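Sensor histidine kinase (Pseudomonas syringae pv. tomato, PDB 3CIT) is a putative two-component sensor kinase, probably a dimer that passes signals on by phosphorelay, represented here by its GAF domain alone. Local coordinates at residues H48-E53 against E70-L75; V99-L104 against T114-N119. All blocks are in the same frame, centred on the assembly; numbering follows the deposited sequence.

Contact 1: H48-E53 against E70-L75; sequences HGLLLE and ERLSTL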
loop_
_atom_site.group_PDB
_atom_site.type_symbol
_atom_site.label_atom_id
_atom_site.label_comp_id
_atom_site.label_asym_id
_atom_site.label_seq_id
_atom_site.Cartn_x
_atom_site.Cartn_y
_atom_site.Cartn_z
ATOM N N HIS A 48 14.311 9.650 17.392
ATOM C CA HIS A 48 13.516 10.884 17.350
ATOM C C HIS A 48 12.212 10.638 16.618
ATOM O O HIS A 48 12.115 9.739 15.780
ATOM C CB HIS A 48 14.259 12.010 16.612
ATOM C CG HIS A 48 15.435 12.562 17.351
ATOM N ND1 HIS A 48 16.650 11.920 17.403
ATOM C CD2 HIS A 48 15.587 13.714 18.051
ATOM C CE1 HIS A 48 17.490 12.634 18.137
ATOM N NE2 HIS A 48 16.864 13.717 18.561
ATOM N N GLY A 49 11.222 11.472 16.906
ATOM C CA GLY A 49 9.996 11.425 16.158
ATOM C C GLY A 49 9.100 12.575 16.480
ATOM O O GLY A 49 9.241 13.252 17.514
ATOM N N LEU A 50 8.193 12.844 15.569
ATOM C CA LEU A 50 7.124 13.754 15.869
ATOM C C LEU A 50 5.849 13.338 15.134
ATOM O O LEU A 50 5.864 12.486 14.239
ATOM C CB LEU A 50 7.568 15.200 15.584
ATOM C CG LEU A 50 8.072 15.583 14.218
ATOM C CD1 LEU A 50 6.924 15.635 13.259
ATOM C CD2 LEU A 50 8.807 16.943 14.254
ATOM N N LEU A 51 4.753 13.941 15.556
ATOM C CA LEU A 51 3.479 13.821 14.881
ATOM C C LEU A 51 3.045 15.204 14.390
ATOM O O LEU A 51 3.059 16.187 15.143
ATOM C CB LEU A 51 2.445 13.236 15.834
ATOM C CG LEU A 51 1.068 12.994 15.248
ATOM C CD1 LEU A 51 1.107 11.911 14.085
ATOM C CD2 LEU A 51 0.123 12.560 16.366
ATOM N N LEU A 52 2.689 15.271 13.110
ATOM C CA LEU A 52 2.239 16.498 12.477
ATOM C C LEU A 52 0.780 16.322 12.133
ATOM O O LEU A 52 0.398 15.273 11.632
ATOM C CB LEU A 52 2.998 16.727 11.182
ATOM C CG LEU A 52 4.489 16.956 11.286
ATOM C CD1 LEU A 52 5.061 17.222 9.880
ATOM C CD2 LEU A 52 4.793 18.122 12.266
ATOM N N GLU A 53 -0.029 17.339 12.380
ATOM C CA GLU A 53 -1.428 17.325 11.986
ATOM C C GLU A 53 -1.825 18.674 11.389
ATOM O O GLU A 53 -1.294 19.717 11.775
ATOM C CB GLU A 53 -2.322 16.988 13.165
ATOM C CG GLU A 53 -2.187 15.539 13.628
ATOM C CD GLU A 53 -2.867 15.319 14.957
ATOM O OE1 GLU A 53 -4.083 15.543 15.024
ATOM O OE2 GLU A 53 -2.177 14.917 15.916
ATOM N N GLU A 70 15.629 20.060 19.845
ATOM C CA GLU A 70 16.646 20.744 19.046
ATOM C C GLU A 70 16.773 20.072 17.676
ATOM O O GLU A 70 16.640 20.728 16.637
ATOM C CB GLU A 70 17.987 20.789 19.829
ATOM C CG GLU A 70 19.269 20.999 19.001
ATOM C CD GLU A 70 20.498 21.461 19.784
ATOM O OE1 GLU A 70 20.532 21.351 21.055
ATOM O OE2 GLU A 70 21.438 21.948 19.121
ATOM N N ARG A 71 17.003 18.762 17.652
ATOM C CA ARG A 71 17.167 18.066 16.379
ATOM C C ARG A 71 15.837 17.986 15.651
ATOM O O ARG A 71 15.780 18.158 14.413
ATOM C CB ARG A 71 17.825 16.672 16.540
ATOM C CG ARG A 71 19.283 16.762 17.024
ATOM C CD ARG A 71 20.100 15.468 16.770
ATOM N NE ARG A 71 21.517 15.765 17.099
ATOM C CZ ARG A 71 22.580 15.332 16.418
ATOM N NH1 ARG A 71 22.439 14.570 15.353
ATOM N NH2 ARG A 71 23.806 15.680 16.826
ATOM N N LEU A 72 14.750 17.789 16.394
ATOM C CA LEU A 72 13.421 17.735 15.754
ATOM C C LEU A 72 13.121 19.030 14.970
ATOM O O LEU A 72 12.511 18.947 13.899
ATOM C CB LEU A 72 12.321 17.490 16.794
ATOM C CG LEU A 72 12.267 16.054 17.348
ATOM C CD1 LEU A 72 11.247 16.002 18.477
ATOM C CD2 LEU A 72 11.984 15.077 16.232
ATOM N N SER A 73 13.603 20.176 15.466
ATOM C CA SER A 73 13.332 21.489 14.833
ATOM C C SER A 73 13.881 21.581 13.413
ATOM O O SER A 73 13.439 22.424 12.617
ATOM C CB SER A 73 13.861 22.638 15.676
ATOM O OG SER A 73 15.251 22.751 15.600
ATOM N N THR A 74 14.878 20.755 13.111
ATOM C CA THR A 74 15.546 20.774 11.811
ATOM C C THR A 74 14.720 20.140 10.707
ATOM O O THR A 74 15.014 20.322 9.541
ATOM C CB THR A 74 16.922 20.066 11.857
ATOM O OG1 THR A 74 16.762 18.656 12.079
ATOM C CG2 THR A 74 17.820 20.730 12.943
ATOM N N LEU A 75 13.703 19.387 11.067
ATOM C CA LEU A 75 12.818 18.776 10.081
ATOM C C LEU A 75 11.815 19.783 9.519
ATOM O O LEU A 75 11.217 20.586 10.248
ATOM C CB LEU A 75 12.060 17.634 10.708
ATOM C CG LEU A 75 12.868 16.464 11.246
ATOM C CD1 LEU A 75 11.910 15.517 11.935
ATOM C CD2 LEU A 75 13.641 15.775 10.124
#
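Leu72, on the short helix 69-72, sets both methyl groups against Gly49 O, and CD2 also against the side chains of His48 and Leu50; this apolar packing carries most of the contact. CD1 and CD2 both approach Gly49 O, CD2 at 3.5 Å, so that the fork of the leucine straddles the carbonyl oxygen. CD2 also touches His48 CB at 3.8 Å. Further along, Leu50 CD2 meets Leu75 CD1 at 4.1 Å and lies about as near Leu72 CD2. The Leu50 side chain runs antiparallel to those of both leucines as it passes them.

Around the imidazole, Leu72 CG sits at the ring edge, close to the ring plane. Arg71 approaches obliquely, through its aliphatic part: Arg71 CB is 3.7 Å from His48 NE2. The extended chain then carries the guanidinium away, its plane 31° from that of the ring. His48 NE2 is hydrogen-bonded to Ser68 OG, while Arg71 NH1 reaches His95 O and NE binds a glycerol.

Polar bonds inside 70-75 shape the turn that brings Leu75 round. Ser73 OG donates to Glu70 O at 2.7 Å. Arg71 O is gripped twice, by Thr74 N and by Thr74 OG1, the hydroxyl lying in the carbonyl plane at 2.6 Å. The same residues take part in a type I beta turn from Leu72 to Leu75, with Leu75 N bonded to Leu72 O.

The arrangement is that of a short helix and turn laid on one face of the antiparallel sheet in a GAF domain, the face that in relatives of this fold often borders the ligand pocket; here Leu75 also packs on Val99 and Val116.

Contact 2: V99-L104 against T114-N119; sequences VLLLPL and TLVLAN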
loop_
_atom_site.group_PDB
_atom_site.type_symbol
_atom_site.label_atom_id
_atom_site.label_comp_id
_atom_site.label_asym_id
_atom_site.label_seq_id
_atom_site.Cartn_x
_atom_site.Cartn_y
_atom_site.Cartn_z
ATOM N N VAL A 99 14.849 9.441 7.880
ATOM C CA VAL A 99 13.486 9.786 8.253
ATOM C C VAL A 99 12.500 8.840 7.568
ATOM O O VAL A 99 12.639 8.539 6.386
ATOM C CB VAL A 99 13.171 11.234 7.860
ATOM C CG1 VAL A 99 11.669 11.595 8.158
ATOM C CG2 VAL A 99 14.132 12.179 8.589
ATOM N N LEU A 100 11.508 8.405 8.328
ATOM C CA LEU A 100 10.391 7.588 7.833
ATOM C C LEU A 100 9.093 8.370 8.055
ATOM O O LEU A 100 8.795 8.806 9.186
ATOM C CB LEU A 100 10.374 6.247 8.566
ATOM C CG LEU A 100 9.258 5.260 8.245
ATOM C CD1 LEU A 100 9.257 4.794 6.752
ATOM C CD2 LEU A 100 9.195 4.042 9.242
ATOM N N LEU A 101 8.335 8.561 6.979
ATOM C CA LEU A 101 7.040 9.238 7.025
ATOM C C LEU A 101 5.933 8.202 6.903
ATOM O O LEU A 101 5.997 7.350 6.007
ATOM C CB LEU A 101 6.956 10.230 5.860
ATOM C CG LEU A 101 8.057 11.302 5.787
ATOM C CD1 LEU A 101 7.750 12.231 4.617
ATOM C CD2 LEU A 101 8.125 12.063 7.063
ATOM N N LEU A 102 4.937 8.279 7.790
ATOM C CA LEU A 102 3.758 7.412 7.784
ATOM C C LEU A 102 2.506 8.312 7.841
ATOM O O LEU A 102 2.181 8.869 8.881
ATOM C CB LEU A 102 3.776 6.444 8.971
ATOM C CG LEU A 102 5.121 5.711 9.163
ATOM C CD1 LEU A 102 5.354 5.190 10.554
ATOM C CD2 LEU A 102 5.223 4.597 8.075
ATOM N N PRO A 103 1.802 8.446 6.725
ATOM C CA PRO A 103 0.642 9.288 6.686
ATOM C C PRO A 103 -0.484 8.819 7.584
ATOM O O PRO A 103 -0.675 7.605 7.796
ATOM C CB PRO A 103 0.176 9.204 5.221
ATOM C CG PRO A 103 1.301 8.703 4.470
ATOM C CD PRO A 103 2.089 7.851 5.401
ATOM N N LEU A 104 -1.227 9.789 8.087
ATOM C CA LEU A 104 -2.481 9.558 8.783
ATOM C C LEU A 104 -3.643 9.874 7.850
ATOM O O LEU A 104 -3.779 10.977 7.359
ATOM C CB LEU A 104 -2.587 10.438 10.036
ATOM C CG LEU A 104 -1.916 9.952 11.322
ATOM C CD1 LEU A 104 -0.427 9.959 11.216
ATOM C CD2 LEU A 104 -2.409 10.810 12.524
ATOM N N THR A 114 1.019 13.262 9.560
ATOM C CA THR A 114 2.101 12.327 9.303
ATOM C C THR A 114 2.787 12.000 10.593
ATOM O O THR A 114 3.126 12.908 11.360
ATOM C CB THR A 114 3.243 12.887 8.410
ATOM O OG1 THR A 114 2.701 13.787 7.455
ATOM C CG2 THR A 114 3.907 11.728 7.751
ATOM N N LEU A 115 2.989 10.709 10.830
ATOM C CA LEU A 115 3.892 10.261 11.865
ATOM C C LEU A 115 5.296 10.285 11.258
ATOM O O LEU A 115 5.520 9.704 10.178
ATOM C CB LEU A 115 3.444 8.861 12.337
ATOM C CG LEU A 115 4.119 8.189 13.516
ATOM C CD1 LEU A 115 3.956 9.060 14.756
ATOM C CD2 LEU A 115 3.526 6.731 13.731
ATOM N N VAL A 116 6.224 10.984 11.906
ATOM C CA VAL A 116 7.549 11.210 11.380
ATOM C C VAL A 116 8.509 10.560 12.367
ATOM O O VAL A 116 8.596 10.986 13.524
ATOM C CB VAL A 116 7.885 12.717 11.225
ATOM C CG1 VAL A 116 9.353 12.933 10.616
ATOM C CG2 VAL A 116 6.854 13.476 10.338
ATOM N N LEU A 117 9.185 9.500 11.945
ATOM C CA LEU A 117 10.227 8.891 12.754
ATOM C C LEU A 117 11.553 9.292 12.140
ATOM O O LEU A 117 11.676 9.421 10.911
ATOM C CB LEU A 117 10.096 7.360 12.754
ATOM C CG LEU A 117 8.691 6.790 13.007
ATOM C CD1 LEU A 117 8.760 5.215 13.118
ATOM C CD2 LEU A 117 8.049 7.420 14.195
ATOM N N ALA A 118 12.569 9.490 12.976
ATOM C CA ALA A 118 13.843 9.982 12.485
ATOM C C ALA A 118 14.957 9.452 13.344
ATOM O O ALA A 118 14.734 9.153 14.507
ATOM C CB ALA A 118 13.867 11.519 12.485
ATOM N N ASN A 119 16.156 9.340 12.792
ATOM C CA ASN A 119 17.281 8.835 13.558
ATOM C C ASN A 119 18.486 9.766 13.430
ATOM O O ASN A 119 18.726 10.349 12.370
ATOM C CB ASN A 119 17.624 7.412 13.113
ATOM C CG ASN A 119 18.369 6.635 14.177
ATOM O OD1 ASN A 119 17.879 6.509 15.320
ATOM N ND2 ASN A 119 19.606 6.160 13.844
#
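Leu100 and Leu117 form one hydrogen-bonded pair and Leu102 and Leu115 the other, each closed by two backbone bonds. Leu100 N donates to Leu117 O at 2.8 Å in a nearly straight bond (168°), and Leu117 N returns one to Leu100 O. In the second pair Leu102 N reaches Leu115 O at 2.8 Å and Leu115 N reaches Leu102 O. CA-H...O contacts add to this ladder, the shortest from Val99 CA to Leu117 O at 3.2 Å.

The leucines of these pairs share one face. Leu100 and Leu117 run alongside each other in the same direction, with CD2 of Leu100 4.1 Å from CD1 of Leu117. Leu102 CD1 touches both Leu115 CD2, at 4.0 Å, and Leu117 CD1. Leu104 CD1 closes over the start of this row, 3.5 Å from Leu115 N, and its side chain packs on Ala142. Helices 29-43 and 128-156 cover this side: Leu37 touches both Leu115 and Leu117, and Leu134 both Leu102 and Leu117.

On the other face Val99 CG1, anti to its backbone N (chi1 176°), meets Val116 CG1 at 3.6 Å. Val99 CG2 turns instead to Ala118 CB. Leu101 CD2 comes in alongside Val116, 3.8 Å from Val116 CG2, and Thr114 CG2 packs against Leu101 CB.

Strands 98-105 and 111-119 make an antiparallel beta hairpin, the N-to-C directions of the two short segments differing by 164°, within the central sheet of the GAF domain, with a leucine-rich face buried against helices.

In the fold
Both contacts reach the same antiparallel sheet, contact 1 through strand 48-53 alone; their centres are about 9 Å apart, and strands 48-53 and 111-119 are neighbours in it. The seam is made by backbone bonds, probably from Leu50 N to Val116 O at 2.8 Å and from Ala118 N to His48 O at 2.9 Å. Leu51 CD1 packs on Leu104 CD1 at 3.8 Å, on the helix-covered side. Both segments of contact 1 precede those of contact 2 in the chain. Glycerol molecules, probably from the crystallisation liquor, lie about 3 Å from the side chain of Arg71 and about 4 Å from that of Leu101; by themselves they establish no ligand site.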